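Local atomic coordinates of gamma-glutamyltranspeptidase (Streptomyces lincolnensis, PDB entry 6J3A), a protein that probably cleaves or transfers gamma-glutamyl groups, being an LmbA-like gamma-glutamyltranspeptidase homologue of the Ntn-hydrolase superfamily. Residues 534-542 with 553-563; 52-63 with 434-444. All blocks are in the same frame, centred on the assembly; numbering follows the deposited sequence.

Contact 1: residues 534-542 with 553-563; sequences DAPNWHNDS and RPGSVTVEARM
Trp538, Val559 and Met563 form the apolar centre of this antiparallel pair. CB of Trp538 rests on CG1 of Val559 at 3.8 Å. The indole swings away from the partner strand, because CG of Trp538 sits between the backbone N and the carbonyl carbon (chi1 68°). Its CE3 then meets the methyl CE of Met563 at 3.7 Å. The Met563 chain bends at its last torsion, and its CB also touches CB of Pro536. Outside the pair, Trp538 stacks on His512 and packs against helix 299-319.

His539 and Thr558 occupy the other face of the strands. Their side chains lie side by side and point the same way, with NE2 of His539 3.3 Å from CB of Thr558. The two backbones bond each other in both directions; Thr558 N reaches His539 O at 2.7 Å, almost straight.

At one end Glu560 OE2 accepts from Asn537 N at 3.0 Å, met from above the carboxylate plane, and pairs with Arg562 NH1. Glu560 OE1 is held by Arg608. At the other end Asp541 OD2 takes Arg553 NH1 at 2.8 Å. NH1 comes on the anti side, somewhat out of the carboxylate plane; carboxylate and guanidinium planes are 56° apart. A leucine in place of Arg553 would probably leave the Asp541 carboxylate without this positive mate and freer to turn. Ser542 OG accepts from Gly555 N at 3.1 Å.

The arrangement is a beta hairpin with a long connection. Its second strand, 556-560, is also parallel to strand 577-581, to which it is joined through helix 565-573, a beta-alpha-beta unit.

Contact 2: residues 52-63 with 434-444; sequences PHLNGPAGEVPI and VAATPSGGWLQ
Trp442 turns the edge of its indole to Leu54: the Leu54 carbonyl oxygen O lies in the ring plane, 3.5 Å from CE3 of Trp442. One face of the indole carries OE1 of Gln444, toward the rim. The His53 ring has CG of Leu54 centred over one face and CD of Pro52 at its edge. Gln444 bends at its second torsion (chi2 -97°), which brings its amide back to the carbonyl of His53. NE2 donates to His53 O at 3.2 Å. The oxygen lies in the amide plane, but NE2 stands above the carbonyl plane. Leu443 N bonds Pro52 O.

Gly59, Gly440 and Gly441 let the backbones close up. CA of Gly59 sits 3.2 Å from Ser439 O and also touches Gly440 O, leaving little room for a CB. One water links Ala58 N to Gly441 O, and a second lies within hydrogen-bonding distance of Gly56 O and Ser439 O. Glu60 N bonds Ser439 O at 2.7 Å, and Ser439 N returns the bond to Glu60 O. Arg459 holds the Glu60 carboxylate. Ser439 OG bonds OG1 of Thr421 and is also reached by Arg459.

CG2 of Val61 touches CB of Ala436 and CB of Pro438, 3.8 Å from each. CG2 of Ile63 meets CG2 of Val434 alongside, at 3.5 Å.

Strands 61-66 and 433-436 run antiparallel, flanked by 73-77 and 424-428, consistent with the layered core of the Ntn-hydrolase fold. Trp115 of helix 111-122 packs on Val61, Ile63 and Ala436. Helix 36-50 touches Asn55 and Val434, and helix 146-154 meets His53 and Leu443.

Overall arrangement
The centre of contact 2 is about 7 Å from the centre of the chain. Contact 1 is farther out, its centre about 19 Å from that point. The two centres are about 25 Å apart and the nearest atoms about 14 Å, so they do not touch. Contact 2 joins parts of the chain far apart in sequence, whereas contact 1 is local. Contact 2 also borders Thr421, the first residue modelled after the missing 384-420: Ser439 OG and the Leu54 backbone both bond it. In this family autocleavage leaves a threonine nucleophile at the head of the small subunit, and the place of Thr421 is consistent with that. Contact 1 belongs to a separate small sheet.

Contact 1: residues 534-542 with 553-563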
loop_
_atom_site.group_PDB
_atom_site.type_symbol
_atom_site.label_atom_id
_atom_site.label_comp_id
_atom_site.label_asym_id
_atom_site.label_seq_id
_atom_site.Cartn_x
_atom_site.Cartn_y
_atom_site.Cartn_z
ATOM N N ASP A 534 8.606 -7.073 -7.470
ATOM C CA ASP A 534 8.397 -6.452 -8.793
ATOM C C ASP A 534 9.159 -7.176 -9.888
ATOM O O ASP A 534 8.653 -7.300 -10.997
ATOM C CB ASP A 534 8.840 -4.980 -8.814
ATOM C CG ASP A 534 7.801 -4.020 -8.230
ATOM O OD1 ASP A 534 6.879 -4.441 -7.492
ATOM O OD2 ASP A 534 7.940 -2.809 -8.506
ATOM N N ALA A 535 10.364 -7.659 -9.582
ATOM C CA ALA A 535 11.211 -8.300 -10.590
ATOM C C ALA A 535 10.424 -9.301 -11.447
ATOM O O ALA A 535 9.583 -10.051 -10.919
ATOM C CB ALA A 535 12.398 -8.989 -9.940
ATOM N N PRO A 536 10.683 -9.308 -12.771
ATOM C CA PRO A 536 10.120 -10.343 -13.625
ATOM C C PRO A 536 10.371 -11.721 -13.043
ATOM O O PRO A 536 11.510 -12.044 -12.683
ATOM C CB PRO A 536 10.870 -10.162 -14.951
ATOM C CG PRO A 536 11.215 -8.718 -14.981
ATOM C CD PRO A 536 11.496 -8.351 -13.546
ATOM N N ASN A 537 9.299 -12.496 -12.908
ATOM C CA ASN A 537 9.363 -13.840 -12.346
ATOM C C ASN A 537 8.937 -14.829 -13.434
ATOM O O ASN A 537 8.455 -14.426 -14.500
ATOM C CB ASN A 537 8.475 -13.930 -11.087
ATOM C CG ASN A 537 8.992 -14.925 -10.050
ATOM O OD1 ASN A 537 9.624 -15.896 -10.393
ATOM N ND2 ASN A 537 8.718 -14.673 -8.777
ATOM N N TRP A 538 9.168 -16.115 -13.172
ATOM C CA TRP A 538 8.927 -17.186 -14.144
ATOM C C TRP A 538 8.682 -18.497 -13.411
ATOM O O TRP A 538 8.957 -18.602 -12.226
ATOM C CB TRP A 538 10.142 -17.351 -15.075
ATOM C CG TRP A 538 11.381 -17.888 -14.343
ATOM C CD1 TRP A 538 11.799 -19.193 -14.271
ATOM C CD2 TRP A 538 12.305 -17.133 -13.553
ATOM N NE1 TRP A 538 12.933 -19.290 -13.497
ATOM C CE2 TRP A 538 13.265 -18.042 -13.045
ATOM C CE3 TRP A 538 12.421 -15.774 -13.227
ATOM C CZ2 TRP A 538 14.324 -17.635 -12.227
ATOM C CZ3 TRP A 538 13.486 -15.366 -12.416
ATOM C CH2 TRP A 538 14.419 -16.296 -11.924
ATOM N N HIS A 539 8.203 -19.499 -14.140
ATOM C CA HIS A 539 8.060 -20.871 -13.619
ATOM C C HIS A 539 8.149 -21.863 -14.754
ATOM O O HIS A 539 7.965 -21.488 -15.909
ATOM C CB HIS A 539 6.721 -21.061 -12.901
ATOM C CG HIS A 539 5.532 -21.118 -13.817
ATOM N ND1 HIS A 539 4.867 -22.291 -14.106
ATOM C CD2 HIS A 539 4.880 -20.145 -14.492
ATOM C CE1 HIS A 539 3.858 -22.032 -14.918
ATOM N NE2 HIS A 539 3.846 -20.738 -15.171
ATOM N N ASN A 540 8.414 -23.124 -14.418
ATOM C CA ASN A 540 8.273 -24.231 -15.376
ATOM C C ASN A 540 7.138 -25.173 -14.977
ATOM O O ASN A 540 6.683 -25.152 -13.829
ATOM C CB ASN A 540 9.601 -24.985 -15.551
ATOM C CG ASN A 540 9.882 -25.980 -14.437
ATOM O OD1 ASN A 540 9.337 -27.082 -14.425
ATOM N ND2 ASN A 540 10.770 -25.612 -13.525
ATOM N N ASP A 541 6.701 -25.990 -15.937
ATOM C CA ASP A 541 5.658 -27.010 -15.707
ATOM C C ASP A 541 6.112 -28.400 -16.167
ATOM O O ASP A 541 5.282 -29.247 -16.519
ATOM C CB ASP A 541 4.350 -26.644 -16.430
ATOM C CG ASP A 541 3.609 -25.492 -15.784
ATOM O OD1 ASP A 541 3.378 -25.503 -14.550
ATOM O OD2 ASP A 541 3.228 -24.585 -16.545
ATOM N N SER A 542 7.419 -28.647 -16.135
ATOM C CA SER A 542 7.984 -29.914 -16.609
ATOM C C SER A 542 8.107 -30.936 -15.474
ATOM O O SER A 542 9.191 -31.365 -15.104
ATOM C CB SER A 542 9.324 -29.677 -17.307
ATOM O OG SER A 542 9.740 -30.842 -17.984
ATOM N N ARG A 553 3.852 -30.838 -18.571
ATOM C CA ARG A 553 4.150 -30.211 -19.861
ATOM C C ARG A 553 5.661 -30.223 -20.075
ATOM O O ARG A 553 6.364 -29.368 -19.540
ATOM C CB ARG A 553 3.590 -28.791 -19.903
ATOM C CG ARG A 553 2.072 -28.729 -19.755
ATOM C CD ARG A 553 1.583 -27.405 -19.170
ATOM N NE ARG A 553 1.196 -26.406 -20.189
ATOM C CZ ARG A 553 1.478 -25.088 -20.166
ATOM N NH1 ARG A 553 2.202 -24.534 -19.188
ATOM N NH2 ARG A 553 1.046 -24.303 -21.156
ATOM N N PRO A 554 6.170 -31.217 -20.834
ATOM C CA PRO A 554 7.615 -31.377 -20.982
ATOM C C PRO A 554 8.314 -30.157 -21.565
ATOM O O PRO A 554 7.853 -29.599 -22.560
ATOM C CB PRO A 554 7.745 -32.568 -21.940
ATOM C CG PRO A 554 6.502 -33.352 -21.739
ATOM C CD PRO A 554 5.438 -32.332 -21.471
ATOM N N GLY A 555 9.410 -29.757 -20.922
ATOM C CA GLY A 555 10.224 -28.613 -21.340
ATOM C C GLY A 555 9.562 -27.240 -21.326
ATOM O O GLY A 555 10.090 -26.299 -21.922
ATOM N N SER A 556 8.429 -27.112 -20.632
ATOM C CA SER A 556 7.604 -25.905 -20.693
ATOM C C SER A 556 7.967 -24.915 -19.607
ATOM O O SER A 556 7.919 -25.240 -18.421
ATOM C CB SER A 556 6.126 -26.246 -20.564
ATOM O OG SER A 556 5.332 -25.092 -20.781
ATOM N N VAL A 557 8.291 -23.694 -20.023
ATOM C CA VAL A 557 8.629 -22.618 -19.093
ATOM C C VAL A 557 7.886 -21.321 -19.439
ATOM O O VAL A 557 7.743 -20.957 -20.608
ATOM C CB VAL A 557 10.158 -22.411 -19.025
ATOM C CG1 VAL A 557 10.693 -21.767 -20.296
ATOM C CG2 VAL A 557 10.532 -21.597 -17.801
ATOM N N THR A 558 7.413 -20.633 -18.406
ATOM C CA THR A 558 6.582 -19.444 -18.588
ATOM C C THR A 558 7.234 -18.211 -17.949
ATOM O O THR A 558 7.361 -18.138 -16.730
ATOM C CB THR A 558 5.173 -19.673 -18.013
ATOM O OG1 THR A 558 4.612 -20.855 -18.596
ATOM C CG2 THR A 558 4.241 -18.482 -18.296
ATOM N N VAL A 559 7.625 -17.251 -18.787
ATOM C CA VAL A 559 8.173 -15.959 -18.323
ATOM C C VAL A 559 7.164 -14.822 -18.502
ATOM O O VAL A 559 6.304 -14.883 -19.387
ATOM C CB VAL A 559 9.494 -15.569 -19.038
ATOM C CG1 VAL A 559 10.565 -16.621 -18.786
ATOM C CG2 VAL A 559 9.301 -15.345 -20.537
ATOM N N GLU A 560 7.287 -13.787 -17.669
ATOM C CA GLU A 560 6.492 -12.570 -17.824
ATOM C C GLU A 560 6.979 -11.802 -19.044
ATOM O O GLU A 560 8.154 -11.861 -19.401
ATOM C CB GLU A 560 6.572 -11.682 -16.582
ATOM C CG GLU A 560 5.868 -12.263 -15.372
ATOM C CD GLU A 560 5.860 -11.334 -14.173
ATOM O OE1 GLU A 560 4.764 -11.046 -13.656
ATOM O OE2 GLU A 560 6.935 -10.889 -13.722
ATOM N N ALA A 561 6.065 -11.068 -19.669
ATOM C CA ALA A 561 6.378 -10.288 -20.868
ATOM C C ALA A 561 7.428 -9.208 -20.638
ATOM O O ALA A 561 8.045 -8.767 -21.601
ATOM C CB ALA A 561 5.114 -9.661 -21.451
ATOM N N ARG A 562 7.629 -8.792 -19.385
ATOM C CA ARG A 562 8.579 -7.703 -19.057
ATOM C C ARG A 562 9.973 -8.210 -18.716
ATOM O O ARG A 562 10.858 -7.401 -18.458
ATOM C CB ARG A 562 8.058 -6.722 -17.978
ATOM C CG ARG A 562 6.988 -7.258 -17.048
ATOM C CD ARG A 562 6.369 -6.183 -16.177
ATOM N NE ARG A 562 7.245 -5.837 -15.077
ATOM C CZ ARG A 562 7.464 -6.577 -13.991
ATOM N NH1 ARG A 562 6.871 -7.754 -13.794
ATOM N NH2 ARG A 562 8.307 -6.113 -13.083
ATOM N N MET A 563 10.175 -9.529 -18.727
ATOM C CA MET A 563 11.524 -10.091 -18.799
ATOM C C MET A 563 12.133 -9.708 -20.154
ATOM O O MET A 563 11.414 -9.612 -21.150
ATOM C CB MET A 563 11.484 -11.613 -18.637
ATOM C CG MET A 563 12.851 -12.292 -18.633
ATOM S SD MET A 563 12.843 -13.942 -17.886
ATOM C CE MET A 563 12.746 -13.523 -16.148
#

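Contact 2: residues 52-63 with 434-444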
loop_
_atom_site.group_PDB
_atom_site.type_symbol
_atom_site.label_atom_id
_atom_site.label_comp_id
_atom_site.label_asym_id
_atom_site.label_seq_id
_atom_site.Cartn_x
_atom_site.Cartn_y
_atom_site.Cartn_z
ATOM N N PRO A 52 -12.760 -16.273 -0.678
ATOM C CA PRO A 52 -13.434 -17.572 -0.549
ATOM C C PRO A 52 -13.349 -18.453 -1.798
ATOM O O PRO A 52 -13.629 -19.638 -1.732
ATOM C CB PRO A 52 -14.881 -17.172 -0.294
ATOM C CG PRO A 52 -15.037 -15.924 -1.082
ATOM C CD PRO A 52 -13.737 -15.192 -0.882
ATOM N N HIS A 53 -13.049 -17.837 -2.930
ATOM C CA HIS A 53 -12.567 -18.518 -4.142
ATOM C C HIS A 53 -11.152 -19.114 -4.062
ATOM O O HIS A 53 -10.732 -19.809 -4.994
ATOM C CB HIS A 53 -12.609 -17.539 -5.325
ATOM C CG HIS A 53 -11.719 -16.345 -5.159
ATOM N ND1 HIS A 53 -10.844 -15.929 -6.137
ATOM C CD2 HIS A 53 -11.553 -15.491 -4.120
ATOM C CE1 HIS A 53 -10.198 -14.856 -5.715
ATOM N NE2 HIS A 53 -10.607 -14.574 -4.492
ATOM N N LEU A 54 -10.413 -18.796 -2.994
ATOM C CA LEU A 54 -9.030 -19.247 -2.810
ATOM C C LEU A 54 -8.716 -19.909 -1.463
ATOM O O LEU A 54 -7.674 -20.550 -1.334
ATOM C CB LEU A 54 -8.078 -18.081 -3.074
ATOM C CG LEU A 54 -8.041 -17.592 -4.532
ATOM C CD1 LEU A 54 -7.244 -16.304 -4.639
ATOM C CD2 LEU A 54 -7.454 -18.620 -5.488
ATOM N N ASN A 55 -9.596 -19.771 -0.476
ATOM C CA ASN A 55 -9.475 -20.514 0.773
ATOM C C ASN A 55 -10.805 -20.532 1.526
ATOM O O ASN A 55 -11.812 -20.038 1.042
ATOM C CB ASN A 55 -8.359 -19.927 1.642
ATOM C CG ASN A 55 -8.757 -18.642 2.324
ATOM O OD1 ASN A 55 -9.554 -17.866 1.801
ATOM N ND2 ASN A 55 -8.191 -18.402 3.502
ATOM N N GLY A 56 -10.801 -21.125 2.704
ATOM C CA GLY A 56 -11.980 -21.154 3.546
ATOM C C GLY A 56 -11.658 -21.861 4.847
ATOM O O GLY A 56 -10.593 -22.456 4.961
ATOM N N PRO A 57 -12.566 -21.794 5.834
ATOM C CA PRO A 57 -12.291 -22.318 7.176
ATOM C C PRO A 57 -12.036 -23.835 7.295
ATOM O O PRO A 57 -11.306 -24.251 8.190
ATOM C CB PRO A 57 -13.540 -21.911 7.980
ATOM C CG PRO A 57 -14.139 -20.785 7.221
ATOM C CD PRO A 57 -13.869 -21.109 5.782
ATOM N N ALA A 58 -12.614 -24.637 6.398
ATOM C CA ALA A 58 -12.412 -26.095 6.394
ATOM C C ALA A 58 -11.256 -26.546 5.488
ATOM O O ALA A 58 -11.137 -27.729 5.158
ATOM C CB ALA A 58 -13.697 -26.799 6.002
ATOM N N GLY A 59 -10.400 -25.604 5.100
ATOM C CA GLY A 59 -9.176 -25.900 4.368
ATOM C C GLY A 59 -8.009 -26.196 5.301
ATOM O O GLY A 59 -8.184 -26.809 6.362
ATOM N N GLU A 60 -6.824 -25.733 4.903
ATOM C CA GLU A 60 -5.550 -26.100 5.532
ATOM C C GLU A 60 -4.654 -24.908 5.678
ATOM O O GLU A 60 -4.873 -23.895 5.035
ATOM C CB GLU A 60 -4.783 -27.083 4.651
ATOM C CG GLU A 60 -5.560 -28.331 4.321
ATOM C CD GLU A 60 -6.218 -28.361 2.966
ATOM O OE1 GLU A 60 -6.978 -29.320 2.788
ATOM O OE2 GLU A 60 -6.002 -27.483 2.100
ATOM N N VAL A 61 -3.612 -25.064 6.490
ATOM C CA VAL A 61 -2.551 -24.072 6.591
ATOM C C VAL A 61 -1.301 -24.666 7.261
ATOM O O VAL A 61 -1.402 -25.249 8.335
ATOM C CB VAL A 61 -3.019 -22.795 7.344
ATOM C CG1 VAL A 61 -3.395 -23.080 8.791
ATOM C CG2 VAL A 61 -1.951 -21.719 7.285
ATOM N N PRO A 62 -0.127 -24.549 6.611
ATOM C CA PRO A 62 1.153 -24.615 7.334
ATOM C C PRO A 62 1.522 -23.251 7.903
ATOM O O PRO A 62 1.457 -22.261 7.185
ATOM C CB PRO A 62 2.177 -25.014 6.256
ATOM C CG PRO A 62 1.415 -25.219 4.994
ATOM C CD PRO A 62 0.065 -24.591 5.153
ATOM N N ILE A 63 1.918 -23.199 9.170
ATOM C CA ILE A 63 2.366 -21.948 9.777
ATOM C C ILE A 63 3.818 -22.083 10.228
ATOM O O ILE A 63 4.158 -23.016 10.949
ATOM C CB ILE A 63 1.492 -21.551 10.979
ATOM C CG1 ILE A 63 0.004 -21.591 10.605
ATOM C CG2 ILE A 63 1.877 -20.157 11.477
ATOM C CD1 ILE A 63 -0.924 -21.551 11.802
ATOM N N VAL A 434 5.841 -14.462 11.778
ATOM C CA VAL A 434 4.965 -15.560 11.377
ATOM C C VAL A 434 4.791 -15.538 9.842
ATOM O O VAL A 434 4.750 -14.476 9.236
ATOM C CB VAL A 434 3.626 -15.499 12.145
ATOM C CG1 VAL A 434 2.775 -14.321 11.706
ATOM C CG2 VAL A 434 2.866 -16.799 12.020
ATOM N N ALA A 435 4.737 -16.711 9.222
ATOM C CA ALA A 435 4.462 -16.835 7.779
ATOM C C ALA A 435 3.527 -18.021 7.582
ATOM O O ALA A 435 3.865 -19.142 7.968
ATOM C CB ALA A 435 5.746 -17.038 6.988
ATOM N N ALA A 436 2.355 -17.775 6.999
ATOM C CA ALA A 436 1.333 -18.816 6.857
ATOM C C ALA A 436 0.795 -18.811 5.450
ATOM O O ALA A 436 0.593 -17.753 4.865
ATOM C CB ALA A 436 0.198 -18.591 7.843
ATOM N N THR A 437 0.524 -20.003 4.933
ATOM C CA THR A 437 -0.009 -20.179 3.591
ATOM C C THR A 437 -1.336 -20.918 3.708
ATOM O O THR A 437 -1.376 -22.119 3.509
ATOM C CB THR A 437 1.010 -20.958 2.729
ATOM O OG1 THR A 437 2.237 -20.224 2.670
ATOM C CG2 THR A 437 0.522 -21.172 1.309
ATOM N N PRO A 438 -2.429 -20.210 4.072
ATOM C CA PRO A 438 -3.716 -20.893 4.178
ATOM C C PRO A 438 -4.412 -21.086 2.835
ATOM O O PRO A 438 -4.313 -20.241 1.950
ATOM C CB PRO A 438 -4.531 -19.973 5.085
ATOM C CG PRO A 438 -3.992 -18.630 4.794
ATOM C CD PRO A 438 -2.523 -18.829 4.577
ATOM N N SER A 439 -5.132 -22.195 2.714
ATOM C CA SER A 439 -5.711 -22.608 1.449
ATOM C C SER A 439 -6.795 -23.639 1.683
ATOM O O SER A 439 -7.019 -24.069 2.812
ATOM C CB SER A 439 -4.618 -23.212 0.569
ATOM O OG SER A 439 -5.105 -23.558 -0.715
ATOM N N GLY A 440 -7.464 -24.019 0.598
ATOM C CA GLY A 440 -8.472 -25.076 0.615
ATOM C C GLY A 440 -9.805 -24.637 1.184
ATOM O O GLY A 440 -9.892 -23.638 1.909
ATOM N N GLY A 441 -10.849 -25.394 0.854
ATOM C CA GLY A 441 -12.209 -25.067 1.266
ATOM C C GLY A 441 -12.755 -23.908 0.459
ATOM O O GLY A 441 -13.608 -23.165 0.936
ATOM N N TRP A 442 -12.264 -23.781 -0.776
ATOM C CA TRP A 442 -12.722 -22.741 -1.690
ATOM C C TRP A 442 -14.082 -23.080 -2.275
ATOM O O TRP A 442 -14.514 -24.241 -2.240
ATOM C CB TRP A 442 -11.699 -22.443 -2.796
ATOM C CG TRP A 442 -11.138 -23.609 -3.544
ATOM C CD1 TRP A 442 -11.810 -24.479 -4.343
ATOM C CD2 TRP A 442 -9.762 -23.999 -3.592
ATOM N NE1 TRP A 442 -10.940 -25.397 -4.879
ATOM C CE2 TRP A 442 -9.678 -25.128 -4.431
ATOM C CE3 TRP A 442 -8.587 -23.501 -3.004
ATOM C CZ2 TRP A 442 -8.468 -25.781 -4.690
ATOM C CZ3 TRP A 442 -7.380 -24.148 -3.262
ATOM C CH2 TRP A 442 -7.328 -25.274 -4.098
ATOM N N LEU A 443 -14.746 -22.062 -2.814
ATOM C CA LEU A 443 -16.168 -22.165 -3.180
ATOM C C LEU A 443 -16.489 -23.034 -4.389
ATOM O O LEU A 443 -17.611 -23.515 -4.494
ATOM C CB LEU A 443 -16.782 -20.774 -3.404
ATOM C CG LEU A 443 -16.305 -19.894 -4.584
ATOM C CD1 LEU A 443 -17.007 -20.173 -5.916
ATOM C CD2 LEU A 443 -16.489 -18.423 -4.233
ATOM N N GLN A 444 -15.516 -23.253 -5.271
ATOM C CA GLN A 444 -15.774 -23.779 -6.620
ATOM C C GLN A 444 -15.569 -25.289 -6.733
ATOM O O GLN A 444 -15.653 -25.838 -7.843
ATOM C CB GLN A 444 -14.897 -23.072 -7.675
ATOM C CG GLN A 444 -13.397 -23.367 -7.593
ATOM C CD GLN A 444 -12.583 -22.315 -6.842
ATOM O OE1 GLN A 444 -11.459 -22.018 -7.238
ATOM N NE2 GLN A 444 -13.131 -21.757 -5.759
HETATM O O HOH W 1 -7.817 -22.269 4.984
HETATM O O HOH W 2 -14.104 -23.792 3.826
#